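Fatty acid synthase 1, isoform A (PDB 6FN6) forms the modifying region (dehydratase, enoylreductase and ketoreductase) of an insect fatty acid synthase, which probably builds long-chain saturated fatty acids using NADPH. Local coordinates at residues Thr919-Glu924 / Thr941-Thr946; Ala949-Leu954 / Asn1000-Val1005. All coordinates share one frame; numbering follows the deposited sequence.

Contact 1: Thr919-Glu924 / Thr941-Thr946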
loop_
_atom_site.group_PDB
_atom_site.type_symbol
_atom_site.label_atom_id
_atom_site.label_comp_id
_atom_site.label_asym_id
_atom_site.label_seq_id
_atom_site.Cartn_x
_atom_site.Cartn_y
_atom_site.Cartn_z
ATOM N N THR A 919 -4.638 38.910 31.302
ATOM C CA THR A 919 -5.784 39.793 31.150
ATOM C C THR A 919 -6.370 39.649 29.756
ATOM O O THR A 919 -5.655 39.715 28.759
ATOM C CB THR A 919 -5.401 41.272 31.407
ATOM O OG1 THR A 919 -4.706 41.380 32.656
ATOM C CG2 THR A 919 -6.634 42.158 31.442
ATOM N N TYR A 920 -7.678 39.440 29.701
ATOM C CA TYR A 920 -8.386 39.305 28.437
ATOM C C TYR A 920 -9.276 40.519 28.197
ATOM O O TYR A 920 -9.668 41.206 29.138
ATOM C CB TYR A 920 -9.222 38.026 28.428
ATOM C CG TYR A 920 -8.413 36.757 28.604
ATOM C CD1 TYR A 920 -8.063 36.300 29.869
ATOM C CD2 TYR A 920 -8.006 36.012 27.504
ATOM C CE1 TYR A 920 -7.327 35.140 30.030
ATOM C CE2 TYR A 920 -7.272 34.852 27.658
ATOM C CZ TYR A 920 -6.935 34.419 28.919
ATOM O OH TYR A 920 -6.200 33.263 29.064
ATOM N N MET A 921 -9.583 40.790 26.933
ATOM C CA MET A 921 -10.490 41.880 26.602
ATOM C C MET A 921 -11.941 41.482 26.862
ATOM O O MET A 921 -12.275 40.300 26.948
ATOM C CB MET A 921 -10.318 42.307 25.144
ATOM C CG MET A 921 -8.971 42.939 24.833
ATOM S SD MET A 921 -8.563 44.313 25.934
ATOM C CE MET A 921 -7.233 43.584 26.885
ATOM N N HIS A 922 -12.794 42.488 27.007
ATOM C CA HIS A 922 -14.218 42.273 27.226
ATOM C C HIS A 922 -14.935 42.092 25.885
ATOM O O HIS A 922 -14.823 42.946 25.005
ATOM C CB HIS A 922 -14.811 43.455 27.993
ATOM C CG HIS A 922 -16.113 43.150 28.661
ATOM N ND1 HIS A 922 -17.245 42.803 27.958
ATOM C CD2 HIS A 922 -16.464 43.146 29.968
ATOM C CE1 HIS A 922 -18.238 42.593 28.802
ATOM N NE2 HIS A 922 -17.792 42.794 30.028
ATOM N N PRO A 923 -15.671 40.977 25.721
ATOM C CA PRO A 923 -16.278 40.674 24.417
ATOM C C PRO A 923 -17.506 41.520 24.074
ATOM O O PRO A 923 -18.085 41.342 23.004
ATOM C CB PRO A 923 -16.665 39.198 24.555
ATOM C CG PRO A 923 -16.912 39.014 26.001
ATOM C CD PRO A 923 -15.928 39.906 26.702
ATOM N N GLU A 924 -17.898 42.422 24.967
ATOM C CA GLU A 924 -19.049 43.287 24.721
ATOM C C GLU A 924 -18.676 44.762 24.844
ATOM O O GLU A 924 -19.540 45.612 25.061
ATOM C CB GLU A 924 -20.183 42.952 25.692
ATOM C CG GLU A 924 -20.712 41.534 25.549
ATOM C CD GLU A 924 -21.856 41.238 26.496
ATOM O OE1 GLU A 924 -22.083 42.038 27.428
ATOM O OE2 GLU A 924 -22.528 40.203 26.309
ATOM N N THR A 941 -4.430 45.382 17.011
ATOM C CA THR A 941 -5.824 44.993 16.838
ATOM C C THR A 941 -5.973 43.474 16.837
ATOM O O THR A 941 -6.837 42.925 17.517
ATOM C CB THR A 941 -6.403 45.561 15.530
ATOM O OG1 THR A 941 -6.301 46.989 15.541
ATOM C CG2 THR A 941 -7.862 45.162 15.361
ATOM N N ASN A 942 -5.133 42.806 16.053
ATOM C CA ASN A 942 -5.164 41.353 15.955
ATOM C C ASN A 942 -5.018 40.714 17.334
ATOM O O ASN A 942 -5.770 39.809 17.698
ATOM C CB ASN A 942 -4.054 40.859 15.028
ATOM C CG ASN A 942 -4.242 39.415 14.614
ATOM O OD1 ASN A 942 -5.330 39.014 14.199
ATOM N ND2 ASN A 942 -3.186 38.622 14.738
ATOM N N TRP A 943 -4.047 41.198 18.099
ATOM C CA TRP A 943 -3.791 40.684 19.437
ATOM C C TRP A 943 -5.017 40.843 20.330
ATOM O O TRP A 943 -5.365 39.937 21.088
ATOM C CB TRP A 943 -2.593 41.408 20.051
ATOM C CG TRP A 943 -2.144 40.860 21.368
ATOM C CD1 TRP A 943 -1.219 39.883 21.574
ATOM C CD2 TRP A 943 -2.595 41.267 22.665
ATOM N NE1 TRP A 943 -1.061 39.655 22.920
ATOM C CE2 TRP A 943 -1.898 40.490 23.611
ATOM C CE3 TRP A 943 -3.520 42.211 23.118
ATOM C CZ2 TRP A 943 -2.096 40.628 24.982
ATOM C CZ3 TRP A 943 -3.716 42.345 24.480
ATOM C CH2 TRP A 943 -3.008 41.561 25.395
ATOM N N LEU A 944 -5.678 41.993 20.229
ATOM C CA LEU A 944 -6.868 42.264 21.028
ATOM C C LEU A 944 -7.974 41.281 20.656
ATOM O O LEU A 944 -8.742 40.837 21.507
ATOM C CB LEU A 944 -7.343 43.707 20.820
ATOM C CG LEU A 944 -6.397 44.817 21.292
ATOM C CD1 LEU A 944 -6.816 46.168 20.716
ATOM C CD2 LEU A 944 -6.350 44.887 22.814
ATOM N N VAL A 945 -8.042 40.940 19.374
ATOM C CA VAL A 945 -9.058 40.025 18.877
ATOM C C VAL A 945 -8.818 38.630 19.447
ATOM O O VAL A 945 -9.760 37.940 19.835
ATOM C CB VAL A 945 -9.075 40.011 17.337
ATOM C CG1 VAL A 945 -9.927 38.861 16.801
ATOM C CG2 VAL A 945 -9.588 41.336 16.810
ATOM N N THR A 946 -7.556 38.217 19.492
ATOM C CA THR A 946 -7.205 36.916 20.041
ATOM C C THR A 946 -7.418 36.891 21.550
ATOM O O THR A 946 -7.525 35.819 22.146
ATOM C CB THR A 946 -5.737 36.535 19.739
ATOM O OG1 THR A 946 -4.854 37.475 20.356
ATOM C CG2 THR A 946 -5.479 36.516 18.244
#
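The carbonyl oxygen of Trp943, whose indole touches Met921, accepts a hydrogen bond from the hydroxyl of Thr946, the shortest polar bond of this pair of segments: Thr946 OG1 lies 2.6 Å from Trp943 O. The hydroxyl turns back to a carbonyl three residues earlier, approaching well to one side of the C=O direction and somewhat out of the carbonyl plane. Threonine suits this place near the end of helix 935-946, because its side chain can serve a nearby backbone oxygen.

Across the contact the packing is apolar and centred on Met921 of the loop before strand 926-930. Its CG sits beside the backbone N (chi1 -66°), and further bends in the chain carry the thioether over the helix. Leu944 meets it with one branch: CD2 is 3.8 Å from Met921 CG and nearly as close to the sulfur, SD. The two side chains run at a slant to each other. Met921 CE reaches on toward the indole, 4.4 Å from Trp943 CZ3, in an oblique approach. The same Leu944 CD2 lies at the indole edge, in its plane, joining both hydrophobic partners of the methionine. A bent, unbranched chain suits Met921, since it must touch leucine and tryptophan at once.

Around this patch, Met921 also packs on Tyr927 and Tyr1055, and Leu944 on Leu929, while Phe1154 meets the Trp943 ring. Arg947 supplies polar ties to the loop through Thr919 O and backbone bonding to Met921.

With no hydrogen bond directly between the two segments, the loop is seated on the helix by buried hydrophobic packing, and directional bonds to the loop come from residues outside the pair, Arg947 just past the helix end among them.

Contact 2: Ala949-Leu954 / Asn1000-Val1005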
loop_
_atom_site.group_PDB
_atom_site.type_symbol
_atom_site.label_atom_id
_atom_site.label_comp_id
_atom_site.label_asym_id
_atom_site.label_seq_id
_atom_site.Cartn_x
_atom_site.Cartn_y
_atom_site.Cartn_z
ATOM N N ALA A 949 -11.462 40.617 22.082
ATOM C CA ALA A 949 -12.101 41.831 21.589
ATOM C C ALA A 949 -12.986 41.489 20.391
ATOM O O ALA A 949 -12.571 40.754 19.493
ATOM C CB ALA A 949 -11.062 42.870 21.214
ATOM N N ARG A 950 -14.205 42.019 20.381
ATOM C CA ARG A 950 -15.159 41.715 19.320
ATOM C C ARG A 950 -15.766 42.977 18.702
ATOM O O ARG A 950 -16.634 42.897 17.831
ATOM C CB ARG A 950 -16.269 40.812 19.862
ATOM C CG ARG A 950 -15.804 39.402 20.209
ATOM C CD ARG A 950 -15.434 38.606 18.964
ATOM N NE ARG A 950 -14.933 37.271 19.286
ATOM C CZ ARG A 950 -13.674 36.992 19.611
ATOM N NH1 ARG A 950 -13.324 35.742 19.884
ATOM N NH2 ARG A 950 -12.760 37.955 19.665
ATOM N N TYR A 951 -15.306 44.137 19.157
ATOM C CA TYR A 951 -15.714 45.412 18.580
ATOM C C TYR A 951 -14.496 46.318 18.443
ATOM O O TYR A 951 -13.898 46.723 19.440
ATOM C CB TYR A 951 -16.785 46.083 19.436
ATOM C CG TYR A 951 -18.082 45.314 19.523
ATOM C CD1 TYR A 951 -18.308 44.412 20.554
ATOM C CD2 TYR A 951 -19.086 45.494 18.579
ATOM C CE1 TYR A 951 -19.493 43.709 20.641
ATOM C CE2 TYR A 951 -20.275 44.795 18.659
ATOM C CZ TYR A 951 -20.473 43.904 19.692
ATOM O OH TYR A 951 -21.654 43.206 19.777
ATOM N N ILE A 952 -14.127 46.616 17.201
ATOM C CA ILE A 952 -12.913 47.370 16.919
ATOM C C ILE A 952 -13.243 48.640 16.150
ATOM O O ILE A 952 -13.989 48.613 15.169
ATOM C CB ILE A 952 -11.898 46.512 16.138
ATOM C CG1 ILE A 952 -11.461 45.301 16.967
ATOM C CG2 ILE A 952 -10.697 47.349 15.703
ATOM C CD1 ILE A 952 -10.675 45.638 18.219
ATOM N N VAL A 953 -12.673 49.755 16.598
ATOM C CA VAL A 953 -12.782 51.017 15.880
ATOM C C VAL A 953 -11.388 51.517 15.530
ATOM O O VAL A 953 -10.554 51.732 16.408
ATOM C CB VAL A 953 -13.548 52.065 16.701
ATOM C CG1 VAL A 953 -13.706 53.354 15.909
ATOM C CG2 VAL A 953 -14.905 51.524 17.127
ATOM N N LEU A 954 -11.144 51.701 14.237
ATOM C CA LEU A 954 -9.861 52.196 13.763
ATOM C C LEU A 954 -10.034 53.573 13.129
ATOM O O LEU A 954 -10.850 53.747 12.221
ATOM C CB LEU A 954 -9.252 51.228 12.746
ATOM C CG LEU A 954 -9.155 49.753 13.151
ATOM C CD1 LEU A 954 -8.683 48.917 11.969
ATOM C CD2 LEU A 954 -8.224 49.565 14.338
ATOM N N ASN A 1000 -19.149 54.453 21.563
ATOM C CA ASN A 1000 -19.792 54.012 22.792
ATOM C C ASN A 1000 -21.164 53.420 22.476
ATOM O O ASN A 1000 -21.597 52.465 23.115
ATOM C CB ASN A 1000 -19.926 55.166 23.785
ATOM C CG ASN A 1000 -19.786 54.714 25.227
ATOM O OD1 ASN A 1000 -18.972 53.848 25.541
ATOM N ND2 ASN A 1000 -20.593 55.288 26.108
ATOM N N LYS A 1001 -21.850 53.997 21.494
ATOM C CA LYS A 1001 -23.173 53.519 21.102
ATOM C C LYS A 1001 -23.100 52.174 20.382
ATOM O O LYS A 1001 -24.029 51.370 20.474
ATOM C CB LYS A 1001 -23.871 54.548 20.207
ATOM C CG LYS A 1001 -24.272 55.837 20.916
ATOM C CD LYS A 1001 -25.314 55.603 22.003
ATOM C CE LYS A 1001 -25.664 56.898 22.733
ATOM N NZ LYS A 1001 -26.440 57.849 21.889
ATOM N N LEU A 1002 -22.015 51.934 19.652
ATOM C CA LEU A 1002 -21.778 50.615 19.075
ATOM C C LEU A 1002 -21.682 49.598 20.200
ATOM O O LEU A 1002 -22.430 48.620 20.249
ATOM C CB LEU A 1002 -20.498 50.600 18.235
ATOM C CG LEU A 1002 -20.147 49.254 17.587
ATOM C CD1 LEU A 1002 -21.220 48.829 16.599
ATOM C CD2 LEU A 1002 -18.787 49.304 16.911
ATOM N N ALA A 1003 -20.751 49.861 21.109
ATOM C CA ALA A 1003 -20.573 49.075 22.317
ATOM C C ALA A 1003 -19.752 49.908 23.284
ATOM O O ALA A 1003 -18.870 50.659 22.862
ATOM C CB ALA A 1003 -19.882 47.754 22.017
ATOM N N LEU A 1004 -20.040 49.787 24.574
ATOM C CA LEU A 1004 -19.367 50.603 25.572
ATOM C C LEU A 1004 -17.856 50.459 25.450
ATOM O O LEU A 1004 -17.324 49.347 25.431
ATOM C CB LEU A 1004 -19.835 50.227 26.976
ATOM C CG LEU A 1004 -21.333 50.439 27.221
ATOM C CD1 LEU A 1004 -21.722 49.989 28.615
ATOM C CD2 LEU A 1004 -21.739 51.887 26.997
ATOM N N VAL A 1005 -17.176 51.598 25.361
ATOM C CA VAL A 1005 -15.732 51.636 25.169
ATOM C C VAL A 1005 -15.015 51.045 26.378
ATOM O O VAL A 1005 -15.262 51.440 27.519
ATOM C CB VAL A 1005 -15.255 53.074 24.895
ATOM C CG1 VAL A 1005 -13.743 53.119 24.703
ATOM C CG2 VAL A 1005 -15.959 53.642 23.679
#
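Tyr951 turns a ring face to Ala1003 in a CH-pi contact. Ala1003 CB stands 4.0 Å from the centroid of the Tyr951 ring, 15° off the ring normal, displaced toward the CG-CD1 side. Alanine fits because its single methyl can come down on the aromatic face, at the point where the chain leaves helix 989-1002.

The remaining contacts across the pair are aliphatic. Leu1002 CG approaches Tyr951 CD2 at 4.0 Å, obliquely to the ring. With CG anti to the backbone N (chi1 180°), Leu1002 extends toward the strand, and its CD2 comes to 4.5 Å from Val953 CG2. Tyr951 and Val953, two apart on a strand, thus offer the leucine an aromatic ring and a compact branched neighbour from the same sheet face. Were Tyr951 replaced by an alanine, the Ala1003 methyl would probably lose the ring face it rests on and a gap would be likely to open beside Leu1002.

The polar bonds stay within each segment. Val1005 N gives a straight bond to Asn1000 OD1 (2.9 Å, 167° at the hydrogen), so an asparagine near the helix end steadies the turn into the next strand. Arg950 NH2 reaches Ala949 O at 2.8 Å, from above the carbonyl plane, and also bonds Val945 O, so one nitrogen serves two backbone oxygens.

Strand 951-955 runs between parallel strands 926-930 and 978-982. Helix 989-1002, in the beta-alpha-beta crossover from 978-982 to 1005-1011, covers the face bearing Tyr951 and Val953, and Leu1002 also touches Lys978 and Val980. Ile952 and Leu954 point the other way, packing on Thr941 of helix 935-946, in the layered arrangement of a Rossmann fold.

Overall arrangement
Both contacts belong to the ketoreductase part, whose Rossmann-type sheet has helices on its two faces. Contact 1 is buried and joins helix 935-946 to the loop entering strand 926-930; contact 2 is only partly buried and joins strand 951-955 to the end of helix 989-1002. Their centres lie about 11 Å apart. Helix 935-946 leads directly into strand 951-955, and Leu944 O probably accepts a bond from Ala949 N (2.8 Å) across that turn. Both are apolar across their segments, but the deeper one relies on a bent thioether chain among leucine and indole, the shallower one on a tyrosine ring that has an alanine methyl over one face and a leucine set obliquely beside it.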